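Local coordinates for taurine:2-oxoglutarate aminotransferase (Bifidobacterium kashiwanohense PV20-2, PDB 6JIX), which probably transfers the amino group of taurine to 2-oxoglutarate, using pyridoxal 5'-phosphate as cofactor, as a class-III aminotransferase, at residues K34-G38 against L61-L65; K47-S53 against M403-T409; C58-G62 against P420-I424; M395-M399 against E413-N417. Residues are numbered along the deposited sequence.

Interaction 1: K34-G38 against L61-L65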
loop_
_atom_site.group_PDB
_atom_site.type_symbol
_atom_site.label_atom_id
_atom_site.label_comp_id
_atom_site.label_asym_id
_atom_site.label_seq_id
_atom_site.Cartn_x
_atom_site.Cartn_y
_atom_site.Cartn_z
ATOM N N LYS A 34 8.678 -20.739 -11.306
ATOM C CA LYS A 34 7.509 -21.461 -11.799
ATOM C C LYS A 34 6.595 -21.938 -10.684
ATOM O O LYS A 34 5.374 -22.011 -10.886
ATOM C CB LYS A 34 7.970 -22.657 -12.652
ATOM C CG LYS A 34 6.951 -23.770 -12.894
ATOM C CD LYS A 34 7.418 -24.657 -14.049
ATOM C CE LYS A 34 6.281 -25.452 -14.666
ATOM N NZ LYS A 34 6.230 -26.809 -14.031
ATOM N N LYS A 35 7.158 -22.240 -9.511
ATOM C CA LYS A 35 6.419 -22.884 -8.438
ATOM C C LYS A 35 7.174 -22.671 -7.132
ATOM O O LYS A 35 8.398 -22.511 -7.126
ATOM C CB LYS A 35 6.216 -24.379 -8.747
ATOM C CG LYS A 35 5.823 -25.265 -7.562
ATOM C CD LYS A 35 4.312 -25.472 -7.480
ATOM C CE LYS A 35 3.837 -25.634 -6.033
ATOM N NZ LYS A 35 2.352 -25.779 -5.902
ATOM N N ALA A 36 6.430 -22.665 -6.026
ATOM C CA ALA A 36 7.011 -22.626 -4.691
ATOM C C ALA A 36 6.230 -23.560 -3.782
ATOM O O ALA A 36 5.025 -23.762 -3.970
ATOM C CB ALA A 36 6.990 -21.211 -4.083
ATOM N N ASP A 37 6.929 -24.121 -2.789
ATOM C CA ASP A 37 6.311 -25.048 -1.847
ATOM C C ASP A 37 7.205 -25.320 -0.630
ATOM O O ASP A 37 8.399 -25.615 -0.767
ATOM C CB ASP A 37 5.956 -26.353 -2.571
ATOM C CG ASP A 37 5.321 -27.364 -1.655
ATOM O OD1 ASP A 37 4.312 -27.029 -0.997
ATOM O OD2 ASP A 37 5.865 -28.479 -1.563
ATOM N N GLY A 38 6.638 -25.217 0.571
ATOM C CA GLY A 38 7.452 -25.373 1.757
ATOM C C GLY A 38 8.517 -24.302 1.796
ATOM O O GLY A 38 8.244 -23.109 1.611
ATOM N N LEU A 61 5.755 -18.952 7.192
ATOM C CA LEU A 61 5.298 -20.336 7.263
ATOM C C LEU A 61 5.616 -21.121 5.991
ATOM O O LEU A 61 4.890 -22.064 5.650
ATOM C CB LEU A 61 3.798 -20.387 7.551
ATOM C CG LEU A 61 3.424 -19.838 8.923
ATOM C CD1 LEU A 61 1.924 -19.880 9.143
ATOM C CD2 LEU A 61 4.160 -20.640 9.992
ATOM N N GLY A 62 6.695 -20.760 5.293
ATOM C CA GLY A 62 7.000 -21.397 4.038
ATOM C C GLY A 62 6.014 -20.971 2.965
ATOM O O GLY A 62 5.270 -20.002 3.099
ATOM N N HIS A 63 6.028 -21.727 1.874
ATOM C CA HIS A 63 5.197 -21.451 0.713
ATOM C C HIS A 63 4.093 -22.495 0.566
ATOM O O HIS A 63 4.270 -23.672 0.902
ATOM C CB HIS A 63 6.067 -21.389 -0.543
ATOM C CG HIS A 63 7.162 -20.369 -0.450
ATOM N ND1 HIS A 63 6.928 -19.011 -0.543
ATOM C CD2 HIS A 63 8.492 -20.507 -0.234
ATOM C CE1 HIS A 63 8.072 -18.362 -0.425
ATOM N NE2 HIS A 63 9.036 -19.245 -0.235
ATOM N N GLU A 64 2.932 -22.045 0.092
ATOM C CA GLU A 64 1.808 -22.926 -0.231
ATOM C C GLU A 64 1.343 -23.733 0.977
ATOM O O GLU A 64 0.734 -24.799 0.824
ATOM C CB GLU A 64 2.148 -23.862 -1.395
ATOM C CG GLU A 64 2.286 -23.138 -2.714
ATOM C CD GLU A 64 0.956 -22.715 -3.279
ATOM O OE1 GLU A 64 0.258 -23.594 -3.801
ATOM O OE2 GLU A 64 0.606 -21.522 -3.210
ATOM N N LEU A 65 1.601 -23.234 2.176
ATOM C CA LEU A 65 1.093 -23.870 3.370
ATOM C C LEU A 65 -0.400 -24.114 3.207
ATOM O O LEU A 65 -1.158 -23.153 3.048
ATOM C CB LEU A 65 1.349 -23.001 4.592
ATOM C CG LEU A 65 1.010 -23.719 5.890
ATOM C CD1 LEU A 65 2.243 -24.404 6.413
ATOM C CD2 LEU A 65 0.439 -22.739 6.902
HETATM O O HOH W 1 2.569 -26.951 0.686
#
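The end of strand 33-37 meets the loop that leads into helix 66-78. K35 makes the first contact. Its NZ lies 3.7 Å from E64 OE1, a long salt bridge. The second carboxylate oxygen, E64 OE2, makes a weak hydrogen bond to C80 of the second subunit. A36 points toward the loop. Its CB packs on H63 CB at 3.7 Å, and its O lies 3.1 Å from E64 CG. D37 turns its CA-to-CB bond away, yet its carboxylate still reaches the loop through a water. That water donates to D37 OD1 at 2.4 Å and to E64 O at 2.8 Å.

G38 makes the main backbone contact. G38 N donates to H63 O at 2.8 Å, and H63 N donates to G38 O at 2.6 Å. The two bonds form a single antiparallel bridge, a hydrogen-bonded pair. G38 and G62 both have positive phi, which favours glycine. At G62 a CB would also clash with G38 O.

The paired backbone bonds fix H63, whose NE2 is hydrogen-bonded to D51. H63 lies about 7 Å from a bound glutamate, measured from its side chain. With its two short bonds, the backbone bridge is the firm part of this contact, while the long salt bridge and the water add polar links beside it, next to the second subunit.

Interaction 2: K47-S53 against M403-T409. With GLU (glutamic acid), chain N.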
loop_
_atom_site.group_PDB
_atom_site.type_symbol
_atom_site.label_atom_id
_atom_site.label_comp_id
_atom_site.label_asym_id
_atom_site.label_seq_id
_atom_site.Cartn_x
_atom_site.Cartn_y
_atom_site.Cartn_z
ATOM N N LYS A 47 15.649 -26.465 -11.296
ATOM C CA LYS A 47 16.584 -26.298 -10.189
ATOM C C LYS A 47 15.855 -25.764 -8.962
ATOM O O LYS A 47 14.997 -24.885 -9.060
ATOM C CB LYS A 47 17.747 -25.369 -10.546
ATOM C CG LYS A 47 18.926 -25.574 -9.582
ATOM C CD LYS A 47 19.759 -24.330 -9.351
ATOM C CE LYS A 47 20.948 -24.649 -8.445
ATOM N NZ LYS A 47 22.234 -24.178 -9.035
ATOM N N ARG A 48 16.221 -26.280 -7.799
ATOM C CA ARG A 48 15.535 -25.971 -6.556
ATOM C C ARG A 48 16.364 -25.004 -5.720
ATOM O O ARG A 48 17.566 -25.217 -5.517
ATOM C CB ARG A 48 15.272 -27.262 -5.774
ATOM C CG ARG A 48 14.762 -27.070 -4.360
ATOM C CD ARG A 48 14.809 -28.369 -3.603
ATOM N NE ARG A 48 16.118 -28.565 -2.985
ATOM C CZ ARG A 48 16.320 -29.293 -1.895
ATOM N NH1 ARG A 48 15.297 -29.897 -1.310
ATOM N NH2 ARG A 48 17.539 -29.419 -1.395
ATOM N N TYR A 49 15.716 -23.956 -5.219
ATOM C CA TYR A 49 16.348 -23.000 -4.322
ATOM C C TYR A 49 15.730 -23.162 -2.941
ATOM O O TYR A 49 14.504 -23.190 -2.807
ATOM C CB TYR A 49 16.185 -21.559 -4.852
ATOM C CG TYR A 49 16.769 -21.429 -6.240
ATOM C CD1 TYR A 49 18.120 -21.114 -6.433
ATOM C CD2 TYR A 49 15.993 -21.706 -7.365
ATOM C CE1 TYR A 49 18.671 -21.048 -7.716
ATOM C CE2 TYR A 49 16.530 -21.642 -8.653
ATOM C CZ TYR A 49 17.868 -21.315 -8.825
ATOM O OH TYR A 49 18.375 -21.254 -10.110
ATOM N N THR A 50 16.571 -23.245 -1.918
ATOM C CA THR A 50 16.096 -23.303 -0.545
ATOM C C THR A 50 15.986 -21.867 -0.060
ATOM O O THR A 50 16.983 -21.129 -0.044
ATOM C CB THR A 50 17.045 -24.116 0.346
ATOM O OG1 THR A 50 17.520 -25.269 -0.368
ATOM C CG2 THR A 50 16.345 -24.586 1.614
ATOM N N ASP A 51 14.782 -21.476 0.357
ATOM C CA ASP A 51 14.491 -20.069 0.626
ATOM C C ASP A 51 14.981 -19.708 2.030
ATOM O O ASP A 51 14.216 -19.557 2.986
ATOM C CB ASP A 51 13.001 -19.809 0.456
ATOM C CG ASP A 51 12.659 -18.342 0.506
ATOM O OD1 ASP A 51 13.592 -17.505 0.446
ATOM O OD2 ASP A 51 11.448 -18.030 0.601
ATOM N N MET A 52 16.294 -19.519 2.140
ATOM C CA MET A 52 16.916 -19.232 3.425
ATOM C C MET A 52 16.703 -17.787 3.911
ATOM O O MET A 52 17.031 -17.485 5.068
ATOM C CB MET A 52 18.409 -19.565 3.330
ATOM C CG MET A 52 18.656 -21.044 3.127
ATOM S SD MET A 52 17.913 -22.039 4.446
ATOM C CE MET A 52 19.001 -21.576 5.807
ATOM N N SER A 53 16.120 -16.905 3.095
ATOM C CA SER A 53 15.775 -15.557 3.530
ATOM C C SER A 53 14.267 -15.356 3.645
ATOM O O SER A 53 13.813 -14.220 3.842
ATOM C CB SER A 53 16.342 -14.521 2.559
ATOM O OG SER A 53 15.521 -14.445 1.398
ATOM N N MET A 403 23.644 -18.400 -4.038
ATOM C CA MET A 403 22.492 -18.773 -4.850
ATOM C C MET A 403 22.816 -19.975 -5.740
ATOM O O MET A 403 21.939 -20.803 -6.011
ATOM C CB MET A 403 22.037 -17.554 -5.678
ATOM C CG MET A 403 20.681 -17.645 -6.427
ATOM S SD MET A 403 19.178 -17.757 -5.390
ATOM C CE MET A 403 17.842 -17.559 -6.568
ATOM N N ASP A 404 24.079 -20.113 -6.155
ATOM C CA ASP A 404 24.485 -21.205 -7.039
ATOM C C ASP A 404 24.368 -22.569 -6.376
ATOM O O ASP A 404 24.140 -23.565 -7.069
ATOM C CB ASP A 404 25.913 -20.977 -7.524
ATOM C CG ASP A 404 26.006 -19.830 -8.505
ATOM O OD1 ASP A 404 27.089 -19.209 -8.589
ATOM O OD2 ASP A 404 24.978 -19.542 -9.175
ATOM N N LEU A 405 24.557 -22.641 -5.059
ATOM C CA LEU A 405 24.367 -23.867 -4.289
ATOM C C LEU A 405 22.908 -24.077 -3.861
ATOM O O LEU A 405 22.645 -24.913 -2.987
ATOM C CB LEU A 405 25.278 -23.866 -3.053
ATOM C CG LEU A 405 26.751 -23.494 -3.232
ATOM C CD1 LEU A 405 27.512 -23.666 -1.926
ATOM C CD2 LEU A 405 27.381 -24.325 -4.324
ATOM N N GLY A 406 21.967 -23.303 -4.407
ATOM C CA GLY A 406 20.583 -23.394 -3.973
ATOM C C GLY A 406 20.298 -22.774 -2.618
ATOM O O GLY A 406 19.214 -22.983 -2.063
ATOM N N PHE A 407 21.228 -22.000 -2.077
ATOM C CA PHE A 407 21.054 -21.294 -0.812
ATOM C C PHE A 407 20.684 -19.861 -1.178
ATOM O O PHE A 407 21.559 -19.040 -1.468
ATOM C CB PHE A 407 22.333 -21.385 0.018
ATOM C CG PHE A 407 22.199 -20.873 1.416
ATOM C CD1 PHE A 407 22.037 -19.521 1.665
ATOM C CD2 PHE A 407 22.260 -21.750 2.489
ATOM C CE1 PHE A 407 21.933 -19.053 2.967
ATOM C CE2 PHE A 407 22.148 -21.291 3.792
ATOM C CZ PHE A 407 21.991 -19.940 4.033
ATOM N N SER A 408 19.379 -19.578 -1.202
ATOM C CA SER A 408 18.852 -18.293 -1.650
ATOM C C SER A 408 18.663 -17.363 -0.456
ATOM O O SER A 408 17.864 -17.650 0.441
ATOM C CB SER A 408 17.527 -18.476 -2.395
ATOM O OG SER A 408 16.686 -17.341 -2.224
ATOM N N THR A 409 19.369 -16.234 -0.468
ATOM C CA THR A 409 19.228 -15.233 0.577
ATOM C C THR A 409 19.589 -13.872 -0.006
ATOM O O THR A 409 19.796 -13.726 -1.218
ATOM C CB THR A 409 20.078 -15.612 1.800
ATOM O OG1 THR A 409 19.683 -14.831 2.932
ATOM C CG2 THR A 409 21.575 -15.425 1.528
HETATM N N GLU N . 17.230 -13.011 -2.906
HETATM C CA GLU N . 16.149 -13.106 -1.942
HETATM C C GLU N . 15.119 -14.163 -2.349
HETATM O O GLU N . 15.127 -15.334 -1.821
HETATM C CB GLU N . 15.467 -11.748 -1.887
HETATM C CG GLU N . 15.251 -11.233 -3.296
HETATM C CD GLU N . 14.724 -9.806 -3.290
HETATM O OE1 GLU N . 15.342 -9.008 -2.542
HETATM O OE2 GLU N . 13.716 -9.433 -3.991
HETATM O OXT GLU N . 14.263 -13.839 -3.208
#
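Both segments help line a pocket that holds a bound glutamate, with D51, S53, S408 and T409 among its residues. The ligand N donates to T409 O at 3.2 Å. S408 OG is 2.6 Å from the ligand O. Behind the pocket, the two backbones run parallel. T50 N donates to G406 O at 2.7 Å, and S408 N donates to T50 O at 3.1 Å. Further on, M52 N (3.0 Å) and S53 N (3.3 Å) both make weak hydrogen bonds to S408 O. G406 is the C-prime residue of a Schellman motif that ends helix 395-404, after which the weakly bonded strand 407-408 begins. K47 NZ donates to D404 O at 2.8 Å.

M403 CE is 4.0 Å from the Y49 centroid and M52 CG 3.5 Å from the F407 centroid, both CH-pi contacts over a ring face. Oblique Met-aromatic contacts join the same centroids to M403 SD at 4.6 Å and M52 SD at 4.8 Å.

Strand 407-408 is an outermost strand of a small mixed sheet within this chain, beside 48-51. Helix 426-447 flanks it, with K435 against F407 and E432 hydrogen-bonded to T50 OG1. Y86 of the second subunit packs on M403 and S408.

Interaction 3: C58-G62 against P420-I424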
loop_
_atom_site.group_PDB
_atom_site.type_symbol
_atom_site.label_atom_id
_atom_site.label_comp_id
_atom_site.label_asym_id
_atom_site.label_seq_id
_atom_site.Cartn_x
_atom_site.Cartn_y
_atom_site.Cartn_z
ATOM N N CYS A 58 9.535 -12.643 4.887
ATOM C CA CYS A 58 8.081 -12.514 5.001
ATOM C C CYS A 58 7.364 -13.862 4.931
ATOM O O CYS A 58 6.310 -14.039 5.551
ATOM C CB CYS A 58 7.521 -11.584 3.918
ATOM S SG CYS A 58 7.974 -12.035 2.226
ATOM N N SER A 59 7.909 -14.817 4.174
ATOM C CA SER A 59 7.251 -16.117 4.010
ATOM C C SER A 59 7.475 -16.981 5.256
ATOM O O SER A 59 8.061 -18.062 5.218
ATOM C CB SER A 59 7.760 -16.789 2.745
ATOM O OG SER A 59 7.457 -15.985 1.608
ATOM N N ASN A 60 6.895 -16.521 6.367
ATOM C CA ASN A 60 7.235 -17.053 7.679
ATOM C C ASN A 60 6.848 -18.524 7.829
ATOM O O ASN A 60 7.511 -19.267 8.568
ATOM C CB ASN A 60 6.564 -16.200 8.757
ATOM C CG ASN A 60 7.392 -14.961 9.126
ATOM O OD1 ASN A 60 8.284 -14.549 8.387
ATOM N ND2 ASN A 60 7.096 -14.377 10.279
ATOM N N LEU A 61 5.755 -18.952 7.192
ATOM C CA LEU A 61 5.298 -20.336 7.263
ATOM C C LEU A 61 5.616 -21.121 5.991
ATOM O O LEU A 61 4.890 -22.064 5.650
ATOM C CB LEU A 61 3.798 -20.387 7.551
ATOM C CG LEU A 61 3.424 -19.838 8.923
ATOM C CD1 LEU A 61 1.924 -19.880 9.143
ATOM C CD2 LEU A 61 4.160 -20.640 9.992
ATOM N N GLY A 62 6.695 -20.760 5.293
ATOM C CA GLY A 62 7.000 -21.397 4.038
ATOM C C GLY A 62 6.014 -20.971 2.965
ATOM O O GLY A 62 5.270 -20.002 3.099
ATOM N N PRO A 420 15.552 -18.174 7.580
ATOM C CA PRO A 420 14.796 -19.236 6.900
ATOM C C PRO A 420 13.370 -19.314 7.411
ATOM O O PRO A 420 13.053 -18.805 8.496
ATOM C CB PRO A 420 15.581 -20.507 7.257
ATOM C CG PRO A 420 16.223 -20.174 8.586
ATOM C CD PRO A 420 16.566 -18.711 8.508
ATOM N N PRO A 421 12.476 -19.955 6.666
ATOM C CA PRO A 421 11.086 -20.058 7.122
ATOM C C PRO A 421 10.993 -20.715 8.492
ATOM O O PRO A 421 11.748 -21.636 8.813
ATOM C CB PRO A 421 10.415 -20.907 6.036
ATOM C CG PRO A 421 11.293 -20.735 4.840
ATOM C CD PRO A 421 12.681 -20.607 5.365
ATOM N N LEU A 422 10.050 -20.216 9.298
ATOM C CA LEU A 422 9.847 -20.677 10.661
ATOM C C LEU A 422 9.476 -22.147 10.729
ATOM O O LEU A 422 9.511 -22.718 11.823
ATOM C CB LEU A 422 8.749 -19.847 11.337
ATOM C CG LEU A 422 8.984 -18.325 11.350
ATOM C CD1 LEU A 422 8.130 -17.615 12.389
ATOM C CD2 LEU A 422 10.461 -18.019 11.575
ATOM N N ILE A 423 9.123 -22.774 9.601
ATOM C CA ILE A 423 8.786 -24.194 9.598
ATOM C C ILE A 423 9.972 -25.074 9.238
ATOM O O ILE A 423 9.818 -26.302 9.185
ATOM C CB ILE A 423 7.619 -24.520 8.634
ATOM C CG1 ILE A 423 8.003 -24.210 7.186
ATOM C CG2 ILE A 423 6.343 -23.796 9.047
ATOM C CD1 ILE A 423 6.905 -24.513 6.208
ATOM N N ILE A 424 11.136 -24.488 8.942
ATOM C CA ILE A 424 12.304 -25.297 8.624
ATOM C C ILE A 424 12.596 -26.277 9.769
ATOM O O ILE A 424 12.405 -25.971 10.955
ATOM C CB ILE A 424 13.518 -24.401 8.322
ATOM C CG1 ILE A 424 14.492 -25.135 7.391
ATOM C CG2 ILE A 424 14.181 -23.950 9.613
ATOM C CD1 ILE A 424 15.666 -24.292 6.954
#
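Two type I beta turns meet here, S59 to G62 and P421 to I424. In the first, G62 N donates to S59 O at 3.0 Å. In the second, I424 N donates to P421 O at 2.9 Å. The backbones come closest at N60 and P421, with their CA atoms 4.9 Å apart. One hydrogen bond joins the turns: L422 N donates to N60 O at 2.8 Å. S59 is also the centre of an inverse gamma turn.

The side chains fill in around this bond. P421 CB lies 3.8 Å from both S59 O and G62 N. I423 points toward the other turn, and its CD1 reaches L61 O at 3.2 Å and G62 CA at 3.8 Å. A CB on G62 would clash with I423 CD1. L61 CD2 touches I423 CG2 at 4.0 Å. The N60 amide is held elsewhere, chiefly by R260.

This is a buried turn-to-turn junction. It joins the N-terminal part of the chain to the connection between strand 415-418 and helix 426-447. It lies near, but not in, the cofactor site of this class-III aminotransferase: the N60 side chain is about 6 Å from that of K281, a pyridoxal phosphate-binding residue, and about 11 Å from the bound PLP.

Interaction 4: M395-M399 against E413-N417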
loop_
_atom_site.group_PDB
_atom_site.type_symbol
_atom_site.label_atom_id
_atom_site.label_comp_id
_atom_site.label_asym_id
_atom_site.label_seq_id
_atom_site.Cartn_x
_atom_site.Cartn_y
_atom_site.Cartn_z
ATOM N N MET A 395 29.263 -7.609 -2.178
ATOM C CA MET A 395 28.367 -8.537 -1.502
ATOM C C MET A 395 27.450 -9.286 -2.467
ATOM O O MET A 395 27.185 -10.474 -2.215
ATOM C CB MET A 395 27.583 -7.779 -0.421
ATOM C CG MET A 395 28.496 -7.104 0.599
ATOM S SD MET A 395 29.337 -8.240 1.740
ATOM C CE MET A 395 28.009 -9.347 2.178
ATOM N N PRO A 396 26.963 -8.701 -3.566
ATOM C CA PRO A 396 26.150 -9.507 -4.496
ATOM C C PRO A 396 26.902 -10.703 -5.066
ATOM O O PRO A 396 26.299 -11.760 -5.287
ATOM C CB PRO A 396 25.746 -8.492 -5.578
ATOM C CG PRO A 396 25.753 -7.185 -4.874
ATOM C CD PRO A 396 26.877 -7.260 -3.872
ATOM N N GLN A 397 28.201 -10.560 -5.322
ATOM C CA GLN A 397 29.039 -11.696 -5.701
ATOM C C GLN A 397 28.875 -12.861 -4.728
ATOM O O GLN A 397 28.685 -14.011 -5.139
ATOM C CB GLN A 397 30.495 -11.241 -5.718
ATOM C CG GLN A 397 31.331 -11.683 -6.873
ATOM C CD GLN A 397 32.694 -11.017 -6.836
ATOM O OE1 GLN A 397 32.798 -9.788 -6.724
ATOM N NE2 GLN A 397 33.751 -11.829 -6.869
ATOM N N ILE A 398 28.972 -12.572 -3.423
ATOM C CA ILE A 398 28.806 -13.590 -2.385
ATOM C C ILE A 398 27.391 -14.151 -2.401
ATOM O O ILE A 398 27.180 -15.366 -2.268
ATOM C CB ILE A 398 29.126 -12.994 -1.005
ATOM C CG1 ILE A 398 30.472 -12.275 -1.011
ATOM C CG2 ILE A 398 29.025 -14.069 0.065
ATOM C CD1 ILE A 398 30.759 -11.570 0.291
ATOM N N MET A 399 26.401 -13.268 -2.537
ATOM C CA MET A 399 25.011 -13.696 -2.594
ATOM C C MET A 399 24.778 -14.612 -3.786
ATOM O O MET A 399 23.946 -15.523 -3.712
ATOM C CB MET A 399 24.100 -12.470 -2.655
ATOM C CG MET A 399 23.226 -12.232 -1.418
ATOM S SD MET A 399 24.032 -12.426 0.180
ATOM C CE MET A 399 24.596 -10.743 0.490
ATOM N N GLU A 413 24.188 -3.713 2.867
ATOM C CA GLU A 413 25.450 -3.192 3.399
ATOM C C GLU A 413 26.483 -4.315 3.410
ATOM O O GLU A 413 26.819 -4.837 2.330
ATOM C CB GLU A 413 25.172 -2.552 4.764
ATOM C CG GLU A 413 24.419 -1.230 4.713
ATOM C CD GLU A 413 24.612 -0.481 3.401
ATOM O OE1 GLU A 413 25.776 -0.310 2.948
ATOM O OE2 GLU A 413 23.588 -0.056 2.825
ATOM N N THR A 414 27.029 -4.696 4.564
ATOM C CA THR A 414 28.137 -5.634 4.679
ATOM C C THR A 414 27.678 -6.960 5.278
ATOM O O THR A 414 28.495 -7.703 5.832
ATOM C CB THR A 414 29.278 -5.017 5.518
ATOM O OG1 THR A 414 30.541 -5.596 5.176
ATOM C CG2 THR A 414 29.075 -5.216 7.018
ATOM N N ASN A 415 26.377 -7.271 5.171
ATOM C CA ASN A 415 25.786 -8.405 5.871
ATOM C C ASN A 415 25.215 -9.440 4.924
ATOM O O ASN A 415 24.791 -9.137 3.806
ATOM C CB ASN A 415 24.683 -7.965 6.818
ATOM C CG ASN A 415 25.129 -6.852 7.704
ATOM O OD1 ASN A 415 24.846 -5.671 7.441
ATOM N ND2 ASN A 415 25.886 -7.199 8.740
ATOM N N ILE A 416 25.215 -10.674 5.415
ATOM C CA ILE A 416 24.430 -11.764 4.865
ATOM C C ILE A 416 23.350 -12.088 5.880
ATOM O O ILE A 416 23.643 -12.309 7.063
ATOM C CB ILE A 416 25.291 -12.999 4.553
ATOM C CG1 ILE A 416 26.530 -12.590 3.749
ATOM C CG2 ILE A 416 24.481 -13.976 3.751
ATOM C CD1 ILE A 416 27.443 -13.723 3.377
ATOM N N ASN A 417 22.103 -12.082 5.431
ATOM C CA ASN A 417 21.013 -12.514 6.288
ATOM C C ASN A 417 20.868 -14.022 6.223
ATOM O O ASN A 417 21.117 -14.648 5.188
ATOM C CB ASN A 417 19.689 -11.872 5.871
ATOM C CG ASN A 417 19.729 -10.362 5.945
ATOM O OD1 ASN A 417 20.321 -9.799 6.867
ATOM N ND2 ASN A 417 19.092 -9.694 4.979
#
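Three helix side chains from M395-M399 pack against the strand, and two of them are methionines that bend to do so. M395 has all three chi angles in the m range, so its side chain curls along the strand. Its CG rests 3.3 Å from E413 O. Its CE then reaches N415 O at 3.6 Å and I416 CG1 at 3.9 Å. M399 starts sideways, with chi1 at -112°, between the usual wells. Chi2 p and a chi3 near 91° bring the end of the side chain close to the strand, with SD 3.9 Å from I416 CG2 and CE 3.7 Å from N415 O. The CA-to-CB bond of I398 points toward the strand. With chi1 m, its CG2 meets I416 CD1 at 3.7 Å.

I416, with chi1 m and chi2 t, is the common target and is met by all three helix residues. The contact rests on van der Waals packing. T414 turns its CA-to-CB bond away, and its OG1 is hydrogen-bonded to I375 in the adjacent strand.

Helix axis and strand axis lie 9.6 Å apart at an angle of 30°, so they run roughly parallel. Strand 415-418 is an outer strand of a three-stranded antiparallel sheet. Helix-on-sheet packing of this kind belongs to the small C-terminal alpha/beta domain of fold type I aminotransferases.

From the N terminus, interaction 1 comes first and closes a short loop of 22 residues. Strands 40-43 and 48-51 lie inside it. Strand 48-51 opens interaction 2 before that loop is complete, so interactions 1 and 2 cross. They also touch, H63 to D51. The first segment of interaction 3, C58-G62, shares L61 and G62 with interaction 1. Interaction 3 crosses interaction 2. Each spans about 350 residues. Interaction 2 joins strand 48-51 to the end of helix 395-404 and strand 407-408. Interaction 3 joins the loops before helices 66-78 and 426-447. Interaction 4 closes a short loop nested inside interaction 3. It crosses interaction 2 and touches it through T409, sharing helix 395-404.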